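Local coordinates for protein putative hyaluronoglucosaminidase (Clostridium perfringens, PDB 6PWI) that probably hydrolyses terminal N-acetylhexosamine residues of glycans, as a family 84 glycoside hydrolase, with the catalytic barrel contained in this part of a longer secreted protein, at residues Y211-K216 with N249-T254; R291-L296 with Y325-V330. All blocks are in the same frame, centred on the assembly; numbering follows the deposited sequence.

Contact 1 (Y211-K216 with N249-T254); sequences YIFAPK and NKFIWT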
ATOM      1  N   TYR A 211      -7.707  -3.172   5.576  1.00 20.57           N
ATOM      2  CA  TYR A 211      -7.368  -1.877   6.146  1.00 20.69           C
ATOM      3  C   TYR A 211      -7.488  -1.992   7.659  1.00 20.98           C
ATOM      4  O   TYR A 211      -8.593  -2.101   8.178  1.00 21.79           O
ATOM      5  CB  TYR A 211      -8.253  -0.759   5.589  1.00 20.42           C
ATOM      6  CG  TYR A 211      -8.249   0.518   6.397  1.00 20.89           C
ATOM      7  CD1 TYR A 211      -7.085   1.004   6.981  1.00 21.39           C
ATOM      8  CD2 TYR A 211      -9.407   1.263   6.565  1.00 21.10           C
ATOM      9  CE1 TYR A 211      -7.077   2.176   7.722  1.00 21.58           C
ATOM     10  CE2 TYR A 211      -9.419   2.438   7.304  1.00 20.89           C
ATOM     11  CZ  TYR A 211      -8.249   2.898   7.881  1.00 21.34           C
ATOM     12  OH  TYR A 211      -8.248   4.055   8.602  1.00 21.96           O
ATOM     13  N   ILE A 212      -6.345  -2.012   8.353  1.00 20.61           N
ATOM     14  CA  ILE A 212      -6.380  -2.115   9.798  1.00 20.77           C
ATOM     15  C   ILE A 212      -6.466  -0.710  10.380  1.00 21.71           C
ATOM     16  O   ILE A 212      -5.560   0.102  10.210  1.00 22.43           O
ATOM     17  CB  ILE A 212      -5.196  -2.922  10.355  1.00 20.81           C
ATOM     18  CG1 ILE A 212      -5.193  -4.350   9.803  1.00 20.11           C
ATOM     19  CG2 ILE A 212      -5.222  -2.914  11.877  1.00 20.09           C
ATOM     20  CD1 ILE A 212      -3.812  -4.896   9.566  1.00 19.83           C
ATOM     21  N   PHE A 213      -7.598  -0.451  11.042  1.00 22.81           N
ATOM     22  CA  PHE A 213      -7.921   0.827  11.649  1.00 23.48           C
ATOM     23  C   PHE A 213      -7.377   0.852  13.076  1.00 23.49           C
ATOM     24  O   PHE A 213      -7.991   0.289  13.981  1.00 23.84           O
ATOM     25  CB  PHE A 213      -9.441   0.995  11.611  1.00 23.47           C
ATOM     26  CG  PHE A 213      -9.992   2.281  12.165  1.00 23.22           C
ATOM     27  CD1 PHE A 213     -10.052   3.423  11.384  1.00 23.64           C
ATOM     28  CD2 PHE A 213     -10.494   2.336  13.456  1.00 23.98           C
ATOM     29  CE1 PHE A 213     -10.583   4.600  11.889  1.00 24.08           C
ATOM     30  CE2 PHE A 213     -11.028   3.510  13.964  1.00 23.69           C
ATOM     31  CZ  PHE A 213     -11.076   4.640  13.177  1.00 24.05           C
ATOM     32  N   ALA A 214      -6.220   1.507  13.262  1.00 23.35           N
ATOM     33  CA  ALA A 214      -5.585   1.602  14.571  1.00 23.45           C
ATOM     34  C   ALA A 214      -5.112   3.030  14.872  1.00 24.13           C
ATOM     35  O   ALA A 214      -4.019   3.222  15.409  1.00 24.44           O
ATOM     36  CB  ALA A 214      -4.453   0.604  14.654  1.00 21.83           C
ATOM     37  N   PRO A 215      -5.912   4.085  14.588  1.00 24.62           N
ATOM     38  CA  PRO A 215      -5.448   5.460  14.783  1.00 25.70           C
ATOM     39  C   PRO A 215      -5.304   5.756  16.272  1.00 27.77           C
ATOM     40  O   PRO A 215      -6.175   5.400  17.063  1.00 28.79           O
ATOM     41  CB  PRO A 215      -6.552   6.325  14.159  1.00 25.53           C
ATOM     42  CG  PRO A 215      -7.799   5.451  14.202  1.00 25.95           C
ATOM     43  CD  PRO A 215      -7.312   4.017  14.136  1.00 25.27           C
ATOM     44  N   LYS A 216      -4.204   6.419  16.641  1.00 30.83           N
ATOM     45  CA  LYS A 216      -3.771   6.484  18.032  1.00 32.02           C
ATOM     46  C   LYS A 216      -4.616   7.460  18.847  1.00 33.47           C
ATOM     47  O   LYS A 216      -4.564   7.431  20.072  1.00 36.34           O
ATOM     48  CB  LYS A 216      -2.273   6.789  18.121  1.00 29.98           C
ATOM     49  CG  LYS A 216      -1.381   5.597  17.825  1.00 29.25           C
ATOM     50  CD  LYS A 216       0.033   5.969  17.493  1.00 31.39           C
ATOM     51  CE  LYS A 216       0.781   4.823  16.841  1.00 32.69           C
ATOM     52  NZ  LYS A 216       0.885   3.651  17.742  1.00 33.54           N
ATOM     53  N   ASN A 249     -11.531  -4.381   0.335  1.00 22.20           N
ATOM     54  CA  ASN A 249     -10.439  -3.951   1.184  1.00 22.28           C
ATOM     55  C   ASN A 249     -11.033  -3.701   2.574  1.00 22.21           C
ATOM     56  O   ASN A 249     -11.305  -2.562   2.941  1.00 22.10           O
ATOM     57  CB  ASN A 249      -9.777  -2.722   0.548  1.00 22.32           C
ATOM     58  CG  ASN A 249      -8.411  -2.345   1.095  1.00 23.25           C
ATOM     59  OD1 ASN A 249      -7.545  -1.934   0.332  1.00 23.47           O
ATOM     60  ND2 ASN A 249      -8.199  -2.447   2.399  1.00 23.59           N
ATOM     61  N   LYS A 250     -11.257  -4.778   3.338  1.00 23.01           N
ATOM     62  CA  LYS A 250     -12.130  -4.740   4.506  1.00 24.14           C
ATOM     63  C   LYS A 250     -11.591  -3.776   5.557  1.00 23.67           C
ATOM     64  O   LYS A 250     -10.382  -3.656   5.742  1.00 24.36           O
ATOM     65  CB  LYS A 250     -12.211  -6.091   5.223  1.00 25.26           C
ATOM     66  CG  LYS A 250     -12.554  -7.303   4.370  1.00 29.24           C
ATOM     67  CD  LYS A 250     -12.571  -8.614   5.165  1.00 32.04           C
ATOM     68  CE  LYS A 250     -11.246  -9.002   5.801  1.00 32.39           C
ATOM     69  NZ  LYS A 250     -10.222  -9.425   4.809  1.00 32.34           N
ATOM     70  N   PHE A 251     -12.526  -3.136   6.269  1.00 22.32           N
ATOM     71  CA  PHE A 251     -12.253  -2.364   7.466  1.00 21.91           C
ATOM     72  C   PHE A 251     -12.075  -3.323   8.643  1.00 22.86           C
ATOM     73  O   PHE A 251     -13.027  -3.994   9.044  1.00 23.95           O
ATOM     74  CB  PHE A 251     -13.430  -1.420   7.719  1.00 20.96           C
ATOM     75  CG  PHE A 251     -13.243  -0.416   8.828  1.00 21.08           C
ATOM     76  CD1 PHE A 251     -12.887   0.898   8.544  1.00 21.17           C
ATOM     77  CD2 PHE A 251     -13.438  -0.774  10.155  1.00 20.70           C
ATOM     78  CE1 PHE A 251     -12.732   1.833   9.557  1.00 20.56           C
ATOM     79  CE2 PHE A 251     -13.278   0.161  11.168  1.00 21.21           C
ATOM     80  CZ  PHE A 251     -12.931   1.463  10.867  1.00 20.78           C
ATOM     81  N   ILE A 252     -10.854  -3.377   9.192  1.00 22.53           N
ATOM     82  CA  ILE A 252     -10.566  -4.199  10.358  1.00 22.70           C
ATOM     83  C   ILE A 252     -10.406  -3.301  11.585  1.00 23.87           C
ATOM     84  O   ILE A 252      -9.516  -2.447  11.634  1.00 23.97           O
ATOM     85  CB  ILE A 252      -9.322  -5.069  10.112  1.00 22.27           C
ATOM     86  CG1 ILE A 252      -9.534  -6.018   8.927  1.00 21.79           C
ATOM     87  CG2 ILE A 252      -8.934  -5.814  11.383  1.00 21.77           C
ATOM     88  CD1 ILE A 252      -8.268  -6.380   8.193  1.00 20.94           C
ATOM     89  N   TRP A 253     -11.281  -3.502  12.578  1.00 23.74           N
ATOM     90  CA  TRP A 253     -11.275  -2.656  13.759  1.00 23.23           C
ATOM     91  C   TRP A 253     -10.326  -3.264  14.785  1.00 23.05           C
ATOM     92  O   TRP A 253     -10.161  -4.479  14.799  1.00 24.36           O
ATOM     93  CB  TRP A 253     -12.699  -2.489  14.307  1.00 23.21           C
ATOM     94  CG  TRP A 253     -12.795  -1.417  15.353  1.00 23.55           C
ATOM     95  CD1 TRP A 253     -12.797  -0.065  15.150  1.00 22.84           C
ATOM     96  CD2 TRP A 253     -12.865  -1.611  16.777  1.00 22.59           C
ATOM     97  NE1 TRP A 253     -12.865   0.594  16.346  1.00 22.26           N
ATOM     98  CE2 TRP A 253     -12.908  -0.324  17.363  1.00 22.38           C
ATOM     99  CE3 TRP A 253     -12.899  -2.737  17.609  1.00 22.56           C
ATOM    100  CZ2 TRP A 253     -12.990  -0.140  18.744  1.00 21.96           C
ATOM    101  CZ3 TRP A 253     -12.983  -2.554  18.973  1.00 22.71           C
ATOM    102  CH2 TRP A 253     -13.026  -1.271  19.530  1.00 22.22           C
ATOM    103  N   THR A 254      -9.699  -2.428  15.625  1.00 22.74           N
ATOM    104  CA  THR A 254      -8.713  -2.908  16.591  1.00 22.94           C
ATOM    105  C   THR A 254      -8.967  -2.322  17.980  1.00 22.49           C
ATOM    106  O   THR A 254      -9.641  -1.303  18.108  1.00 21.97           O
ATOM    107  CB  THR A 254      -7.273  -2.588  16.157  1.00 22.52           C
ATOM    108  OG1 THR A 254      -7.134  -1.175  15.986  1.00 22.26           O
ATOM    109  CG2 THR A 254      -6.861  -3.318  14.898  1.00 22.15           C
TER

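Contact 2 (R291-L296 with Y325-V330); sequences RQFGVL and YEFIFV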
ATOM      1  N   ARG A 291     -16.269  -7.234  10.282  1.00 25.96           N
ATOM      2  CA  ARG A 291     -16.262  -8.691  10.263  1.00 26.06           C
ATOM      3  C   ARG A 291     -14.857  -9.249  10.521  1.00 26.01           C
ATOM      4  O   ARG A 291     -14.615 -10.439  10.315  1.00 25.06           O
ATOM      5  CB  ARG A 291     -16.864  -9.204   8.947  1.00 25.47           C
ATOM      6  CG  ARG A 291     -18.369  -9.010   8.823  1.00 25.88           C
ATOM      7  CD  ARG A 291     -19.183  -9.869   9.779  1.00 27.74           C
ATOM      8  NE  ARG A 291     -20.625  -9.655   9.692  1.00 29.34           N
ATOM      9  CZ  ARG A 291     -21.291  -8.611  10.193  1.00 30.08           C
ATOM     10  NH1 ARG A 291     -22.600  -8.539  10.044  1.00 29.79           N
ATOM     11  NH2 ARG A 291     -20.661  -7.643  10.839  1.00 30.57           N
ATOM     12  N   GLN A 292     -13.934  -8.384  10.969  1.00 25.19           N
ATOM     13  CA  GLN A 292     -12.587  -8.795  11.343  1.00 24.45           C
ATOM     14  C   GLN A 292     -12.023  -7.805  12.358  1.00 23.73           C
ATOM     15  O   GLN A 292     -12.254  -6.602  12.256  1.00 24.39           O
ATOM     16  CB  GLN A 292     -11.677  -8.940  10.121  1.00 24.49           C
ATOM     17  CG  GLN A 292     -10.418  -9.743  10.416  1.00 25.46           C
ATOM     18  CD  GLN A 292      -9.591 -10.122   9.209  1.00 27.50           C
ATOM     19  OE1 GLN A 292      -9.759  -9.602   8.102  1.00 28.06           O
ATOM     20  NE2 GLN A 292      -8.672 -11.050   9.426  1.00 26.82           N
ATOM     21  N   PHE A 293     -11.272  -8.331  13.331  1.00 22.71           N
ATOM     22  CA  PHE A 293     -10.843  -7.554  14.479  1.00 22.95           C
ATOM     23  C   PHE A 293      -9.367  -7.805  14.779  1.00 22.53           C
ATOM     24  O   PHE A 293      -8.860  -8.901  14.555  1.00 22.50           O
ATOM     25  CB  PHE A 293     -11.719  -7.899  15.687  1.00 23.38           C
ATOM     26  CG  PHE A 293     -13.171  -7.532  15.525  1.00 23.79           C
ATOM     27  CD1 PHE A 293     -13.618  -6.254  15.833  1.00 24.24           C
ATOM     28  CD2 PHE A 293     -14.090  -8.456  15.052  1.00 24.01           C
ATOM     29  CE1 PHE A 293     -14.954  -5.910  15.679  1.00 24.36           C
ATOM     30  CE2 PHE A 293     -15.425  -8.109  14.888  1.00 24.95           C
ATOM     31  CZ  PHE A 293     -15.856  -6.840  15.206  1.00 24.85           C
ATOM     32  N   GLY A 294      -8.693  -6.772  15.302  1.00 22.48           N
ATOM     33  CA  GLY A 294      -7.329  -6.871  15.798  1.00 21.94           C
ATOM     34  C   GLY A 294      -7.264  -6.560  17.290  1.00 22.74           C
ATOM     35  O   GLY A 294      -8.004  -5.711  17.786  1.00 23.53           O
ATOM     36  N   VAL A 295      -6.380  -7.268  18.000  1.00 23.03           N
ATOM     37  CA  VAL A 295      -6.127  -7.020  19.413  1.00 23.19           C
ATOM     38  C   VAL A 295      -4.665  -6.610  19.559  1.00 23.44           C
ATOM     39  O   VAL A 295      -3.771  -7.358  19.174  1.00 24.34           O
ATOM     40  CB  VAL A 295      -6.461  -8.259  20.268  1.00 22.35           C
ATOM     41  CG1 VAL A 295      -6.017  -8.088  21.713  1.00 22.46           C
ATOM     42  CG2 VAL A 295      -7.942  -8.591  20.213  1.00 21.86           C
ATOM     43  N   LEU A 296      -4.424  -5.419  20.111  1.00 24.09           N
ATOM     44  CA  LEU A 296      -3.081  -4.861  20.111  1.00 24.57           C
ATOM     45  C   LEU A 296      -2.514  -4.866  21.526  1.00 25.64           C
ATOM     46  O   LEU A 296      -3.105  -4.287  22.434  1.00 26.26           O
ATOM     47  CB  LEU A 296      -3.125  -3.447  19.529  1.00 23.93           C
ATOM     48  CG  LEU A 296      -3.837  -3.305  18.186  1.00 25.04           C
ATOM     49  CD1 LEU A 296      -3.690  -1.891  17.643  1.00 26.02           C
ATOM     50  CD2 LEU A 296      -3.317  -4.312  17.175  1.00 24.80           C
ATOM     51  N   TYR A 325     -13.930 -13.239  10.141  1.00 36.46           N
ATOM     52  CA  TYR A 325     -12.604 -13.706   9.779  1.00 38.45           C
ATOM     53  C   TYR A 325     -11.727 -13.753  11.028  1.00 37.85           C
ATOM     54  O   TYR A 325     -12.112 -13.249  12.080  1.00 37.05           O
ATOM     55  CB  TYR A 325     -12.001 -12.818   8.691  1.00 43.46           C
ATOM     56  CG  TYR A 325     -12.711 -12.840   7.361  1.00 51.22           C
ATOM     57  CD1 TYR A 325     -12.548 -13.897   6.476  1.00 55.81           C
ATOM     58  CD2 TYR A 325     -13.529 -11.788   6.969  1.00 53.31           C
ATOM     59  CE1 TYR A 325     -13.188 -13.915   5.244  1.00 56.90           C
ATOM     60  CE2 TYR A 325     -14.175 -11.789   5.742  1.00 54.51           C
ATOM     61  CZ  TYR A 325     -14.002 -12.856   4.874  1.00 56.63           C
ATOM     62  OH  TYR A 325     -14.634 -12.861   3.662  1.00 55.81           O
ATOM     63  N   GLU A 326     -10.540 -14.360  10.897  1.00 39.26           N
ATOM     64  CA  GLU A 326      -9.709 -14.667  12.055  1.00 37.93           C
ATOM     65  C   GLU A 326      -9.082 -13.397  12.620  1.00 33.89           C
ATOM     66  O   GLU A 326      -8.872 -12.426  11.895  1.00 31.95           O
ATOM     67  CB  GLU A 326      -8.689 -15.768  11.748  1.00 39.90           C
ATOM     68  CG  GLU A 326      -7.985 -15.617  10.415  1.00 42.94           C
ATOM     69  CD  GLU A 326      -7.226 -16.871  10.014  1.00 46.99           C
ATOM     70  OE1 GLU A 326      -5.974 -16.808   9.922  1.00 47.19           O
ATOM     71  OE2 GLU A 326      -7.887 -17.914   9.804  1.00 48.91           O
ATOM     72  N   PHE A 327      -8.813 -13.428  13.929  1.00 31.19           N
ATOM     73  CA  PHE A 327      -8.250 -12.302  14.651  1.00 31.01           C
ATOM     74  C   PHE A 327      -6.790 -12.070  14.269  1.00 30.35           C
ATOM     75  O   PHE A 327      -6.048 -12.994  13.928  1.00 29.49           O
ATOM     76  CB  PHE A 327      -8.313 -12.529  16.163  1.00 32.11           C
ATOM     77  CG  PHE A 327      -9.669 -12.342  16.793  1.00 33.34           C
ATOM     78  CD1 PHE A 327     -10.166 -11.071  17.053  1.00 34.10           C
ATOM     79  CD2 PHE A 327     -10.435 -13.439  17.162  1.00 33.15           C
ATOM     80  CE1 PHE A 327     -11.409 -10.903  17.650  1.00 35.14           C
ATOM     81  CE2 PHE A 327     -11.678 -13.271  17.756  1.00 33.14           C
ATOM     82  CZ  PHE A 327     -12.163 -12.004  17.998  1.00 34.62           C
ATOM     83  N   ILE A 328      -6.407 -10.796  14.353  1.00 29.01           N
ATOM     84  CA  ILE A 328      -5.038 -10.341  14.230  1.00 28.32           C
ATOM     85  C   ILE A 328      -4.582  -9.960  15.633  1.00 27.44           C
ATOM     86  O   ILE A 328      -5.356  -9.376  16.386  1.00 29.73           O
ATOM     87  CB  ILE A 328      -5.024  -9.160  13.243  1.00 29.56           C
ATOM     88  CG1 ILE A 328      -5.099  -9.676  11.805  1.00 30.82           C
ATOM     89  CG2 ILE A 328      -3.825  -8.255  13.460  1.00 30.87           C
ATOM     90  CD1 ILE A 328      -5.995  -8.867  10.903  1.00 32.67           C
ATOM     91  N   PHE A 329      -3.350 -10.330  15.997  1.00 25.53           N
ATOM     92  CA  PHE A 329      -2.811 -10.015  17.313  1.00 23.43           C
ATOM     93  C   PHE A 329      -1.425  -9.389  17.162  1.00 22.24           C
ATOM     94  O   PHE A 329      -0.563  -9.930  16.478  1.00 22.05           O
ATOM     95  CB  PHE A 329      -2.806 -11.266  18.198  1.00 23.23           C
ATOM     96  CG  PHE A 329      -2.307 -11.064  19.609  1.00 23.42           C
ATOM     97  CD1 PHE A 329      -3.183 -10.730  20.635  1.00 23.36           C
ATOM     98  CD2 PHE A 329      -0.963 -11.218  19.921  1.00 22.86           C
ATOM     99  CE1 PHE A 329      -2.725 -10.532  21.930  1.00 23.23           C
ATOM    100  CE2 PHE A 329      -0.507 -11.017  21.216  1.00 22.89           C
ATOM    101  CZ  PHE A 329      -1.387 -10.674  22.220  1.00 22.99           C
ATOM    102  N   VAL A 330      -1.217  -8.238  17.806  1.00 21.46           N
ATOM    103  CA  VAL A 330       0.074  -7.571  17.771  1.00 21.10           C
ATOM    104  C   VAL A 330       0.725  -7.775  19.135  1.00 21.84           C
ATOM    105  O   VAL A 330       0.215  -7.291  20.138  1.00 23.26           O
ATOM    106  CB  VAL A 330      -0.062  -6.075  17.427  1.00 19.76           C
ATOM    107  CG1 VAL A 330       1.263  -5.341  17.555  1.00 19.84           C
ATOM    108  CG2 VAL A 330      -0.641  -5.867  16.047  1.00 19.46           C
TER
HETATM  109  O   HOH W   1     -11.581 -11.136  14.149  1.00 24.72           O

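Contact 1 (Y211-K216 with N249-T254)
Strands 211-213 and 250-254 run parallel, 29° apart, joined by main-chain bonds from Tyr211 N to Lys250 O, from Ile252 N to Tyr211 O and from Phe213 N to Ile252 O. Tyr211, Phe213, Phe251 and Trp253 make an aromatic cluster on one face of the sheet. Phe251 CZ lies over one face of the Phe213 ring, off centre and with the two planes 34° apart, while Pro215 CD covers the middle of the opposite face, so both faces of the ring are covered. With CG swung away from the main-chain N, the Phe213 ring is carried out beside Phe251, and its CD2 comes to 3.7 Å from Trp253 CD1, rim to rim. The strands are the second and third of a (beta/alpha)8 barrel, connected through helix 231-247, against which Phe251 also packs. Tyr211 lies alongside Phe251, the ring planes nearly perpendicular (89°), its CE2 4.0 Å from Phe251 CD1, and sends its hydroxyl to Glu184. On the other face, branched Ile212 and Ile252 suit the barrel interior, with Ile212 CG1 4.0 Å from Ile252 CD1. Thr254 grips this strand end twice: OG1 donates to Phe213 O at 2.6 Å, and CG2 packs on Ile212 CG2.

Contact 2 (R291-L296 with Y325-V330)
Leu296 CD2 and Val330 CG2 meet at the C-terminal ends of two neighbouring strands, on the face of the sheet that also carries Ile328. Leu296 CG stands beside its backbone N (chi1 -51°), and of its two methyl branches it is CD2 that reaches across to Val330. On the other face Val295 CG1 lies 4.0 Å from Phe329 CD1, one methyl of the beta-branched valine against the Phe329 ring, which also touches helix 304-321. Farther back, Phe293 CB rests near Phe327 CE1, at 3.6 Å, while its own ring leads away to stack on Phe282. Gly294 sits opposite Ile328, and the backbones come to 4.4 Å between Gly294 CA and Ile328 CA; the absence of a side chain leaves that of Ile328 room at this close approach.

Strands 293-296 and 328-330 are the fourth and fifth of the (beta/alpha)8 barrel, joined by helix 304-321 in a parallel beta-alpha-beta unit. Ile328 N bonds to Phe293 O, Val295 N to Ile328 O and Val330 N to Val295 O.

Toward the N-terminal ends the pairing gives way to polar links. A water bridges Phe293 N and Tyr325 O, lying over one face of the Phe327 ring, toward its rim. Gln292 extends its chain past Tyr325 CB, crossing that side chain at about a right angle, and its NE2 donates to Glu326 O at 2.8 Å. This bond lies close to the amide plane and in the carbonyl plane, which helps to set the rotation of the amide; a long amide suits this buried spot because it can reach a main-chain carbonyl. At the margin Tyr325 N bonds to Arg291 O with a bent N-H...O angle of 138°. The guanidinium of Arg291 turns away: NE forms a salt bridge with Asp323, and NH2 hydrogen-bonds the main-chain O of Tyr286.

In the fold
Contacts 1 and 2 lie in series along the chain, their centres about 9 Å apart on one closed parallel sheet. Contact 1 joins barrel strands two and three and contact 2 strands four and five; between them strands 250-255 and 293-296 are neighbours, so four consecutive staves form a continuous wall. That seam probably includes a hydrogen bond from Gly294 N to Trp253 O, 2.8 Å long. Helices 231-247 and 304-321 make the crossovers within each pair, and helix 268-286 links the two. Asp299, the predicted proton donor, lies just past the C-terminal end of strand 293-296, its side chain about 6 Å from that of Leu296; (beta/alpha)8 enzymes carry their active sites at this end of the barrel, consistent with its predicted role.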